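PDB 6BZN: halogenase PltM, which halogenates phenolic substrates with an unusually broad range of substrates and halides, probably as an FAD-dependent enzyme of the flavoprotein monooxygenase type. Local coordinates for residues A[73-78]-A[437-442]; A[83-88]-A[151-156]; A[101-106]-A[140-145]; A[354-359]-A[386-391]. One frame throughout, in Å; residues are numbered along the deposited sequence.

Contact 1 of 4, residues A[73-78]-A[437-442]; sequences LLRLLS and DLEHSG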
# COMPACT_ATOMS: atom_id res chain seq x y z
N LEU A 73 -0.59 4.42 -11.11
CA LEU A 73 0.38 5.38 -10.62
C LEU A 73 1.78 5.10 -11.16
O LEU A 73 2.49 6.03 -11.52
CB LEU A 73 0.38 5.45 -9.09
CG LEU A 73 -0.92 6.04 -8.55
CD1 LEU A 73 -1.08 5.70 -7.08
CD2 LEU A 73 -1.00 7.54 -8.82
N LEU A 74 2.16 3.83 -11.23
CA LEU A 74 3.47 3.51 -11.83
C LEU A 74 3.50 3.90 -13.30
O LEU A 74 4.49 4.46 -13.78
CB LEU A 74 3.83 2.04 -11.67
CG LEU A 74 4.26 1.62 -10.26
CD1 LEU A 74 4.24 0.10 -10.15
CD2 LEU A 74 5.63 2.16 -9.89
N ARG A 75 2.42 3.62 -14.01
CA ARG A 75 2.32 4.00 -15.42
C ARG A 75 2.33 5.52 -15.59
O ARG A 75 2.95 6.03 -16.54
CB ARG A 75 1.08 3.38 -16.08
CG ARG A 75 1.19 1.87 -16.32
CD ARG A 75 -0.16 1.23 -16.71
NE ARG A 75 -0.56 1.53 -18.08
CZ ARG A 75 -1.80 1.42 -18.59
NH1 ARG A 75 -2.83 0.99 -17.86
NH2 ARG A 75 -2.01 1.74 -19.86
N LEU A 76 1.67 6.25 -14.69
CA LEU A 76 1.70 7.71 -14.71
C LEU A 76 3.13 8.25 -14.47
O LEU A 76 3.58 9.15 -15.19
CB LEU A 76 0.74 8.30 -13.69
CG LEU A 76 -0.75 8.25 -14.09
CD1 LEU A 76 -1.65 8.48 -12.88
CD2 LEU A 76 -1.03 9.28 -15.18
N LEU A 77 3.83 7.69 -13.49
CA LEU A 77 5.22 8.05 -13.24
C LEU A 77 6.09 7.83 -14.47
O LEU A 77 6.88 8.70 -14.86
CB LEU A 77 5.78 7.27 -12.06
CG LEU A 77 5.38 7.82 -10.70
CD1 LEU A 77 5.56 6.75 -9.61
CD2 LEU A 77 6.20 9.07 -10.37
N SER A 78 5.93 6.65 -15.07
CA SER A 78 6.64 6.27 -16.27
C SER A 78 6.40 7.25 -17.43
O SER A 78 7.34 7.67 -18.09
CB SER A 78 6.23 4.85 -16.68
OG SER A 78 6.92 4.43 -17.85
N ASP A 437 -5.38 10.92 -20.85
CA ASP A 437 -5.17 12.32 -21.27
C ASP A 437 -3.69 12.66 -21.43
O ASP A 437 -3.29 13.29 -22.41
CB ASP A 437 -5.84 13.31 -20.29
CG ASP A 437 -7.36 13.20 -20.29
OD1 ASP A 437 -7.94 12.63 -21.24
OD2 ASP A 437 -8.00 13.69 -19.34
N LEU A 438 -2.87 12.21 -20.47
CA LEU A 438 -1.42 12.42 -20.54
C LEU A 438 -0.78 11.69 -21.72
O LEU A 438 0.11 12.24 -22.37
CB LEU A 438 -0.73 12.00 -19.24
CG LEU A 438 0.80 12.19 -19.19
CD1 LEU A 438 1.15 13.66 -19.28
CD2 LEU A 438 1.38 11.59 -17.92
N GLU A 439 -1.19 10.44 -21.97
CA GLU A 439 -0.58 9.62 -23.05
C GLU A 439 -0.75 10.29 -24.41
O GLU A 439 0.20 10.39 -25.19
CB GLU A 439 -1.14 8.19 -23.08
CG GLU A 439 -0.40 7.21 -22.17
CD GLU A 439 -1.06 5.83 -22.03
OE1 GLU A 439 -2.28 5.69 -22.31
OE2 GLU A 439 -0.35 4.88 -21.61
N HIS A 440 -1.95 10.80 -24.65
CA HIS A 440 -2.30 11.40 -25.93
C HIS A 440 -1.97 12.88 -26.09
O HIS A 440 -1.64 13.30 -27.21
CB HIS A 440 -3.77 11.12 -26.24
CG HIS A 440 -4.02 9.69 -26.59
ND1 HIS A 440 -4.00 9.24 -27.90
CD2 HIS A 440 -4.19 8.59 -25.82
CE1 HIS A 440 -4.19 7.93 -27.91
NE2 HIS A 440 -4.31 7.51 -26.67
N SER A 441 -2.04 13.66 -25.02
CA SER A 441 -1.72 15.09 -25.09
C SER A 441 -0.22 15.36 -24.96
O SER A 441 0.24 16.40 -25.41
CB SER A 441 -2.48 15.88 -24.03
OG SER A 441 -1.85 15.80 -22.76
N GLY A 442 0.52 14.45 -24.32
CA GLY A 442 1.88 14.73 -23.88
C GLY A 442 2.04 15.89 -22.89
O GLY A 442 3.16 16.31 -22.62
O HOH W 1 1.35 2.85 -19.82
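Helical segment 73-78 and the helix end 437-442 are closest at Leu76 and Leu438, whose CA atoms are 8.1 Å apart, a separation bridged by side chains; no direct hydrogen bond crosses. The apolar part of the bridge is a meeting of leucine methyls: Leu76 CD2 lies 4.3 Å from Leu438 CD2, and the same Leu438 methyl stands 4.3 Å from the carbonyl oxygen Leu76 O. Toward solvent, Arg75 and Glu439 form a long salt bridge, with NH2 of the arginine 4.0 Å from OE2 of the glutamate. The guanidinium and carboxylate planes are turned 59° apart, which is no flat two-pronged pairing. A water completes the link. The water oxygen, in the guanidinium plane at its edge, accepts from Arg75 NE at 2.9 Å and donates to Glu439 OE2 at 3.2 Å. A bend at chi3 (75°) in the otherwise extended arginine chain helps set the direction of this group. Only 111 Å² is buried in all, so the junction is slight. Helix 68-81 rests here on the last turns of helix 410-441, where Leu76 also packs on Leu431 and Leu435, and Leu76 and Leu73 reach Leu362 of helix 352-374.

Contact 2 of 4, residues A[83-88]-A[151-156]; sequences IPEIAY and ALKHGA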
# COMPACT_ATOMS: atom_id res chain seq x y z
N ILE A 83 10.26 7.42 -18.50
CA ILE A 83 11.09 6.30 -18.13
C ILE A 83 10.27 5.04 -18.33
O ILE A 83 9.56 4.61 -17.41
CB ILE A 83 11.60 6.40 -16.67
CG1 ILE A 83 12.28 7.75 -16.45
CG2 ILE A 83 12.57 5.27 -16.41
CD1 ILE A 83 12.87 7.98 -15.07
N PRO A 84 10.36 4.42 -19.52
CA PRO A 84 9.58 3.20 -19.77
C PRO A 84 9.68 2.06 -18.75
O PRO A 84 8.68 1.37 -18.51
CB PRO A 84 10.13 2.71 -21.12
CG PRO A 84 10.62 3.92 -21.79
CD PRO A 84 11.02 4.91 -20.74
N GLU A 85 10.87 1.83 -18.18
CA GLU A 85 11.07 0.69 -17.27
C GLU A 85 10.23 0.78 -16.01
O GLU A 85 9.94 -0.24 -15.42
CB GLU A 85 12.55 0.49 -16.88
CG GLU A 85 13.40 -0.16 -17.98
CD GLU A 85 14.75 -0.67 -17.50
OE1 GLU A 85 15.32 -0.11 -16.53
OE2 GLU A 85 15.26 -1.66 -18.11
N ILE A 86 9.83 1.98 -15.61
CA ILE A 86 8.95 2.13 -14.46
C ILE A 86 7.60 1.44 -14.74
O ILE A 86 7.06 0.76 -13.86
CB ILE A 86 8.79 3.61 -14.05
CG1 ILE A 86 10.11 4.16 -13.53
CG2 ILE A 86 7.73 3.75 -12.95
CD1 ILE A 86 10.09 5.63 -13.19
N ALA A 87 7.06 1.58 -15.96
CA ALA A 87 5.76 0.97 -16.30
C ALA A 87 5.82 -0.57 -16.29
O ALA A 87 4.83 -1.21 -15.99
CB ALA A 87 5.24 1.46 -17.66
N TYR A 88 6.98 -1.15 -16.58
CA TYR A 88 7.16 -2.61 -16.44
C TYR A 88 6.71 -3.14 -15.08
O TYR A 88 6.09 -4.21 -15.01
CB TYR A 88 8.61 -3.04 -16.65
CG TYR A 88 9.17 -2.79 -18.03
CD1 TYR A 88 8.33 -2.48 -19.10
CD2 TYR A 88 10.53 -2.93 -18.28
CE1 TYR A 88 8.84 -2.26 -20.37
CE2 TYR A 88 11.04 -2.73 -19.55
CZ TYR A 88 10.18 -2.39 -20.58
OH TYR A 88 10.63 -2.19 -21.86
N ALA A 151 17.36 4.03 -11.33
CA ALA A 151 17.93 5.29 -10.85
C ALA A 151 19.40 5.45 -11.23
O ALA A 151 19.82 6.51 -11.70
CB ALA A 151 17.78 5.40 -9.36
N LEU A 152 20.17 4.38 -11.01
CA LEU A 152 21.61 4.41 -11.30
C LEU A 152 21.89 4.65 -12.78
O LEU A 152 22.81 5.39 -13.14
CB LEU A 152 22.26 3.08 -10.86
CG LEU A 152 22.31 2.86 -9.36
CD1 LEU A 152 22.68 1.42 -9.00
CD2 LEU A 152 23.30 3.82 -8.73
N LYS A 153 21.10 4.01 -13.63
CA LYS A 153 21.27 4.15 -15.08
C LYS A 153 20.91 5.55 -15.58
O LYS A 153 21.36 5.97 -16.65
CB LYS A 153 20.45 3.09 -15.82
CG LYS A 153 21.01 1.68 -15.64
CD LYS A 153 20.26 0.64 -16.46
CE LYS A 153 18.81 0.50 -16.03
NZ LYS A 153 18.11 -0.47 -16.92
N HIS A 154 20.09 6.27 -14.82
CA HIS A 154 19.76 7.66 -15.12
C HIS A 154 20.67 8.68 -14.45
O HIS A 154 20.44 9.87 -14.59
CB HIS A 154 18.30 7.94 -14.78
CG HIS A 154 17.36 7.37 -15.78
ND1 HIS A 154 16.87 6.09 -15.68
CD2 HIS A 154 16.86 7.88 -16.93
CE1 HIS A 154 16.09 5.84 -16.71
NE2 HIS A 154 16.06 6.91 -17.48
N GLY A 155 21.71 8.22 -13.75
CA GLY A 155 22.72 9.12 -13.19
C GLY A 155 22.62 9.45 -11.72
O GLY A 155 23.47 10.18 -11.20
N ALA A 156 21.62 8.92 -11.01
CA ALA A 156 21.57 9.06 -9.56
C ALA A 156 22.78 8.35 -8.95
O ALA A 156 23.14 7.25 -9.39
CB ALA A 156 20.27 8.50 -8.99
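A Schellman motif ends helix 140-153, and the residues just before its glycine, Lys153 and His154, meet Ile83 and Glu85 at the start of the short helix 84-88. Gly155 has positive phi, and the motif's two bonds back into the last turn run from Ala156 N to Ala151 O and from Gly155 N to Leu152 O. The apolar half of the contact is a CH-pi interaction: Ile83 CD1 lies over the face of the His154 ring, 4.2 Å from the centroid and 12° off the ring normal. The other branch, CG2, comes up to the ring atom CE1 of His154 at 3.6 Å, so both arms of the isoleucine touch the imidazole. The ring's rotation is fixed through ND1, the nitrogen nearer the backbone, which is hydrogen-bonded to Ile150 O. The polar half is a salt bridge in which Lys153 NZ donates to Glu85 OE1 at 2.8 Å, on the syn side and 27° out of the carboxylate plane. The second oxygen, Glu85 OE2, is 3.3 Å from the same Lys153 NZ. The two chains cross at about a right angle, the lysine bending at chi3. Ile83 also packs on Ala40 and Lys44 of helix 33-44, the helix that follows the Gly-rich turn of a Rossmann-type nucleotide-binding fold; the contact thus ties helix 84-88 to the helix leading into edge strand 157-159 of that fold's parallel sheet.

Contact 3 of 4, residues A[101-106]-A[140-145]; sequences SSACGI and RQDIDY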
# COMPACT_ATOMS: atom_id res chain seq x y z
N SER A 101 12.08 -13.91 -13.69
CA SER A 101 10.96 -14.83 -13.51
C SER A 101 10.63 -15.12 -12.03
O SER A 101 9.53 -15.58 -11.73
CB SER A 101 11.20 -16.14 -14.26
OG SER A 101 12.40 -16.77 -13.84
N SER A 102 11.56 -14.84 -11.11
CA SER A 102 11.26 -14.98 -9.69
C SER A 102 10.69 -13.70 -9.05
O SER A 102 10.36 -13.71 -7.86
CB SER A 102 12.51 -15.43 -8.95
OG SER A 102 12.90 -16.74 -9.35
N ALA A 103 10.53 -12.63 -9.83
CA ALA A 103 10.29 -11.30 -9.25
C ALA A 103 8.83 -11.01 -8.86
O ALA A 103 8.57 -10.03 -8.17
CB ALA A 103 10.81 -10.23 -10.19
N CYS A 104 7.90 -11.85 -9.29
CA CYS A 104 6.51 -11.68 -8.88
C CYS A 104 5.67 -12.93 -8.99
O CYS A 104 6.02 -13.90 -9.68
CB CYS A 104 5.83 -10.56 -9.67
SG CYS A 104 5.49 -10.97 -11.39
N GLY A 105 4.59 -12.90 -8.23
CA GLY A 105 3.44 -13.74 -8.47
C GLY A 105 2.36 -12.90 -9.14
O GLY A 105 2.56 -11.74 -9.50
N ILE A 106 1.19 -13.50 -9.27
CA ILE A 106 0.05 -12.88 -9.96
C ILE A 106 -1.12 -12.69 -9.01
O ILE A 106 -1.27 -13.43 -8.04
CB ILE A 106 -0.35 -13.73 -11.18
CG1 ILE A 106 -1.20 -12.93 -12.15
CG2 ILE A 106 -1.06 -15.01 -10.79
CD1 ILE A 106 -1.29 -13.58 -13.52
N ARG A 140 9.71 -8.20 -3.29
CA ARG A 140 10.33 -6.87 -3.17
C ARG A 140 11.85 -6.86 -3.26
O ARG A 140 12.44 -5.92 -3.81
CB ARG A 140 9.85 -6.18 -1.90
CG ARG A 140 8.37 -5.80 -1.93
CD ARG A 140 8.04 -4.67 -2.90
NE ARG A 140 8.80 -3.48 -2.49
CZ ARG A 140 8.43 -2.62 -1.54
NH1 ARG A 140 7.25 -2.71 -0.95
NH2 ARG A 140 9.25 -1.63 -1.23
N GLN A 141 12.52 -7.91 -2.78
CA GLN A 141 13.97 -7.98 -2.98
C GLN A 141 14.39 -7.78 -4.43
O GLN A 141 15.40 -7.14 -4.70
CB GLN A 141 14.58 -9.26 -2.41
CG GLN A 141 14.10 -10.56 -3.03
CD GLN A 141 15.03 -11.71 -2.71
OE1 GLN A 141 14.99 -12.27 -1.62
NE2 GLN A 141 15.88 -12.08 -3.68
N ASP A 142 13.64 -8.33 -5.37
CA ASP A 142 14.01 -8.25 -6.79
C ASP A 142 13.46 -7.00 -7.44
O ASP A 142 14.14 -6.36 -8.23
CB ASP A 142 13.55 -9.49 -7.54
CG ASP A 142 14.35 -10.76 -7.17
OD1 ASP A 142 15.41 -10.69 -6.49
OD2 ASP A 142 13.89 -11.86 -7.58
N ILE A 143 12.23 -6.64 -7.08
CA ILE A 143 11.59 -5.45 -7.60
C ILE A 143 12.38 -4.20 -7.21
O ILE A 143 12.68 -3.36 -8.06
CB ILE A 143 10.12 -5.35 -7.12
CG1 ILE A 143 9.28 -6.49 -7.71
CG2 ILE A 143 9.50 -3.99 -7.42
CD1 ILE A 143 9.07 -6.44 -9.20
N ASP A 144 12.72 -4.09 -5.93
CA ASP A 144 13.42 -2.89 -5.42
C ASP A 144 14.83 -2.77 -5.97
O ASP A 144 15.28 -1.67 -6.25
CB ASP A 144 13.43 -2.84 -3.89
CG ASP A 144 12.02 -2.57 -3.31
OD1 ASP A 144 11.01 -2.79 -4.01
OD2 ASP A 144 11.93 -2.13 -2.15
N TYR A 145 15.53 -3.89 -6.14
CA TYR A 145 16.88 -3.84 -6.67
C TYR A 145 16.81 -3.33 -8.12
O TYR A 145 17.56 -2.44 -8.51
CB TYR A 145 17.59 -5.20 -6.59
CG TYR A 145 19.12 -5.15 -6.52
CD1 TYR A 145 19.84 -3.95 -6.64
CD2 TYR A 145 19.85 -6.33 -6.36
CE1 TYR A 145 21.23 -3.93 -6.57
CE2 TYR A 145 21.24 -6.31 -6.30
CZ TYR A 145 21.93 -5.10 -6.40
OH TYR A 145 23.31 -5.05 -6.33
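Asp142 CG and Ile143 CG1 both lie anti to the carbonyl carbon (chi1 -71° and -66°), which sets the aspartate CB against Ala103 and brings the isoleucine CG1 arm to the same residue's carbonyl. The contact joins the first turn of helix 140-153 to the turn leading into strand 104-107, whose antiparallel partner, strand 134-138, runs into that helix; it packs the turn before one strand of the antiparallel pair on the helix that follows the other, beside the FAD site. The backbones come close, with CA atoms of Ala103 and Asp142 separated by 5.4 Å, and Ala103 CB meets Asp142 CB at 3.9 Å. Ile143 CG1 stands 3.6 Å from Ala103 O, a van der Waals touch, while its CD1 lies 4.3 Å from Ala103 CB. No hydrogen bond crosses between the segments. Instead the carboxylate of Asp142 is approached by its own neighbour: Gln141 NE2 donates to Asp142 OD1 at 3.2 Å from above the carboxylate plane. Across the contact, Ser102 turns its hydroxyl to Thr270.

Arg140, the first residue of the helix, is an FAD-binding residue in another structure of this protein; here no flavin is bound, and its NH1 is bonded to Gly63 O. Ile143 also packs on Ile33, a further FAD-binding residue. Arg140 grips Asp144 side-on: NE donates to Asp144 OD1 at 2.8 Å, nearly straight at 170°, and NH2 donates to the syn lone pair of Asp144 OD2 at 2.9 Å.

Contact 4 of 4, residues A[354-359]-A[386-391]; sequences LITTFE and ERHCLN. With GOL (glycerol), chain I.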
# COMPACT_ATOMS: atom_id res chain seq x y z
N LEU A 354 1.48 1.45 -0.74
CA LEU A 354 2.09 1.62 -2.06
C LEU A 354 1.40 2.69 -2.89
O LEU A 354 2.06 3.44 -3.62
CB LEU A 354 2.07 0.30 -2.85
CG LEU A 354 3.11 -0.72 -2.41
CD1 LEU A 354 2.77 -2.06 -3.05
CD2 LEU A 354 4.52 -0.28 -2.77
N ILE A 355 0.08 2.76 -2.77
CA ILE A 355 -0.69 3.73 -3.51
C ILE A 355 -0.29 5.14 -3.08
O ILE A 355 0.05 5.98 -3.92
CB ILE A 355 -2.21 3.54 -3.30
CG1 ILE A 355 -2.65 2.17 -3.82
CG2 ILE A 355 -2.96 4.68 -3.97
CD1 ILE A 355 -4.10 1.80 -3.52
N THR A 356 -0.33 5.38 -1.76
CA THR A 356 -0.01 6.70 -1.23
C THR A 356 1.42 7.09 -1.62
O THR A 356 1.66 8.23 -2.04
CB THR A 356 -0.18 6.74 0.29
OG1 THR A 356 -1.48 6.24 0.64
CG2 THR A 356 -0.02 8.13 0.82
N THR A 357 2.35 6.13 -1.50
CA THR A 357 3.74 6.33 -1.90
C THR A 357 3.91 6.81 -3.35
O THR A 357 4.57 7.83 -3.60
CB THR A 357 4.57 5.06 -1.67
OG1 THR A 357 4.60 4.78 -0.27
CG2 THR A 357 6.02 5.21 -2.17
N PHE A 358 3.35 6.09 -4.31
CA PHE A 358 3.59 6.43 -5.71
C PHE A 358 2.91 7.74 -6.06
O PHE A 358 3.45 8.52 -6.85
CB PHE A 358 3.14 5.31 -6.66
CG PHE A 358 3.86 3.99 -6.46
CD1 PHE A 358 5.17 3.93 -6.02
CD2 PHE A 358 3.21 2.79 -6.74
CE1 PHE A 358 5.81 2.71 -5.84
CE2 PHE A 358 3.85 1.57 -6.56
CZ PHE A 358 5.15 1.53 -6.10
N GLU A 359 1.74 7.99 -5.49
CA GLU A 359 1.04 9.25 -5.76
C GLU A 359 1.83 10.41 -5.18
O GLU A 359 1.97 11.46 -5.83
CB GLU A 359 -0.39 9.27 -5.23
CG GLU A 359 -1.10 10.55 -5.66
CD GLU A 359 -2.57 10.61 -5.32
OE1 GLU A 359 -3.19 9.54 -5.13
OE2 GLU A 359 -3.10 11.75 -5.25
N GLU A 386 1.94 17.69 1.35
CA GLU A 386 1.50 17.40 2.72
C GLU A 386 0.00 17.14 2.82
O GLU A 386 -0.42 16.22 3.51
CB GLU A 386 1.87 18.57 3.63
CG GLU A 386 1.52 18.34 5.08
CD GLU A 386 2.09 19.42 5.96
OE1 GLU A 386 1.35 20.36 6.31
OE2 GLU A 386 3.30 19.37 6.27
N ARG A 387 -0.79 17.99 2.17
CA ARG A 387 -2.23 17.84 2.19
C ARG A 387 -2.65 16.46 1.66
O ARG A 387 -3.42 15.77 2.31
CB ARG A 387 -2.91 18.96 1.40
CG ARG A 387 -4.41 18.81 1.28
CD ARG A 387 -5.03 20.07 0.69
NE ARG A 387 -6.43 19.88 0.32
CZ ARG A 387 -6.97 20.12 -0.88
NH1 ARG A 387 -6.26 20.56 -1.90
NH2 ARG A 387 -8.28 19.91 -1.05
N HIS A 388 -2.13 16.07 0.50
CA HIS A 388 -2.37 14.71 0.00
C HIS A 388 -1.96 13.63 1.03
O HIS A 388 -2.76 12.77 1.37
CB HIS A 388 -1.66 14.45 -1.32
CG HIS A 388 -1.59 13.00 -1.65
ND1 HIS A 388 -0.43 12.27 -1.54
CD2 HIS A 388 -2.57 12.12 -1.95
CE1 HIS A 388 -0.69 11.01 -1.82
NE2 HIS A 388 -1.98 10.89 -2.07
N CYS A 389 -0.73 13.70 1.54
CA CYS A 389 -0.21 12.60 2.37
C CYS A 389 -0.96 12.46 3.68
O CYS A 389 -1.38 11.35 4.07
CB CYS A 389 1.28 12.74 2.62
SG CYS A 389 1.93 11.27 3.45
N LEU A 390 -1.18 13.59 4.36
CA LEU A 390 -1.87 13.55 5.65
C LEU A 390 -3.34 13.12 5.48
O LEU A 390 -3.84 12.35 6.28
CB LEU A 390 -1.77 14.87 6.41
CG LEU A 390 -0.36 15.41 6.75
CD1 LEU A 390 -0.43 16.39 7.93
CD2 LEU A 390 0.72 14.37 6.98
N ASN A 391 -4.00 13.62 4.44
CA ASN A 391 -5.38 13.18 4.14
C ASN A 391 -5.43 11.70 3.80
O ASN A 391 -6.37 11.01 4.21
CB ASN A 391 -6.00 13.97 2.97
CG ASN A 391 -6.34 15.40 3.33
OD1 ASN A 391 -6.16 15.84 4.45
ND2 ASN A 391 -6.84 16.15 2.34
C1 GOL I . -4.04 8.26 -1.93
O1 GOL I . -2.94 8.29 -2.85
C2 GOL I . -5.13 7.23 -2.27
O2 GOL I . -5.85 6.96 -1.07
C3 GOL I . -6.17 7.60 -3.33
O3 GOL I . -6.47 9.00 -3.36
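The His388 ring has the Glu359 side chain over one face and two oxygens in its plane at the edge, Thr356 O and the glycerol O1. Glu359 CG sits 4.1 Å from the ring centroid in a CH-pi contact. Beyond it the carboxylate is stacked on the imidazole with planes 26° apart, and Glu359 CD comes within 3.3 Å of His388 NE2. That nitrogen is not bonded to the carboxylate, for the angle to OE2 is poor. His388 NE2 donates instead to glycerol O1, at 2.9 Å and almost straight (167°), and the same O1 donates to Glu359 OE1 at 2.6 Å. A glycerol hydroxyl, probably from the crystallisation liquor, thus bridges His388 and the glutamate stacked on it. His388 CG is anti to the backbone N (chi1 164°), which sends the ring across to helix 352-374.

The two segments belong to helices 352-374 and 383-406, packed against each other in the interior with Thr356 and Cys389 nearest, their CA atoms 6.9 Å apart. Leu354, earlier on the same helix, binds FAD in another structure of this protein, which places this helix pair probably behind the cofactor site. Thr356 O approaches His388 CE1 at 3.6 Å and the threonine methyl CG2 lies 4.0 Å from that same CE1, while the threonine hydroxyl is bonded to Arg352 O. Glu359 OE2 is paired with Arg363 NE in a salt bridge, which probably offsets the charge of the carboxylate stacked on the ring. The glycerol is held further by Cys459 O and Arg352 NH2.

How the contacts relate
From the N terminus, helix 68-81 opens the longest loop, which contact 1 closes only at the end of helix 410-441; the other three contacts all nest inside it. Contact 2 closes a shorter loop from helix 84-88 to the end of helix 140-153. Within that loop, contact 3 ties the turn before strand 104-107 to the first turns of helix 140-153. Contact 4 follows in series, pairing helices 352-374 and 383-406, and none of the loops cross. Ser78 OG, 2.7 Å from Ile83 O, joins contacts 1 and 2, while Leu73 and Leu74 pack on Phe358 between contacts 1 and 4. Contacts 3 and 4 touch where Arg140 meets Leu354, both of which bind FAD in another structure of this protein.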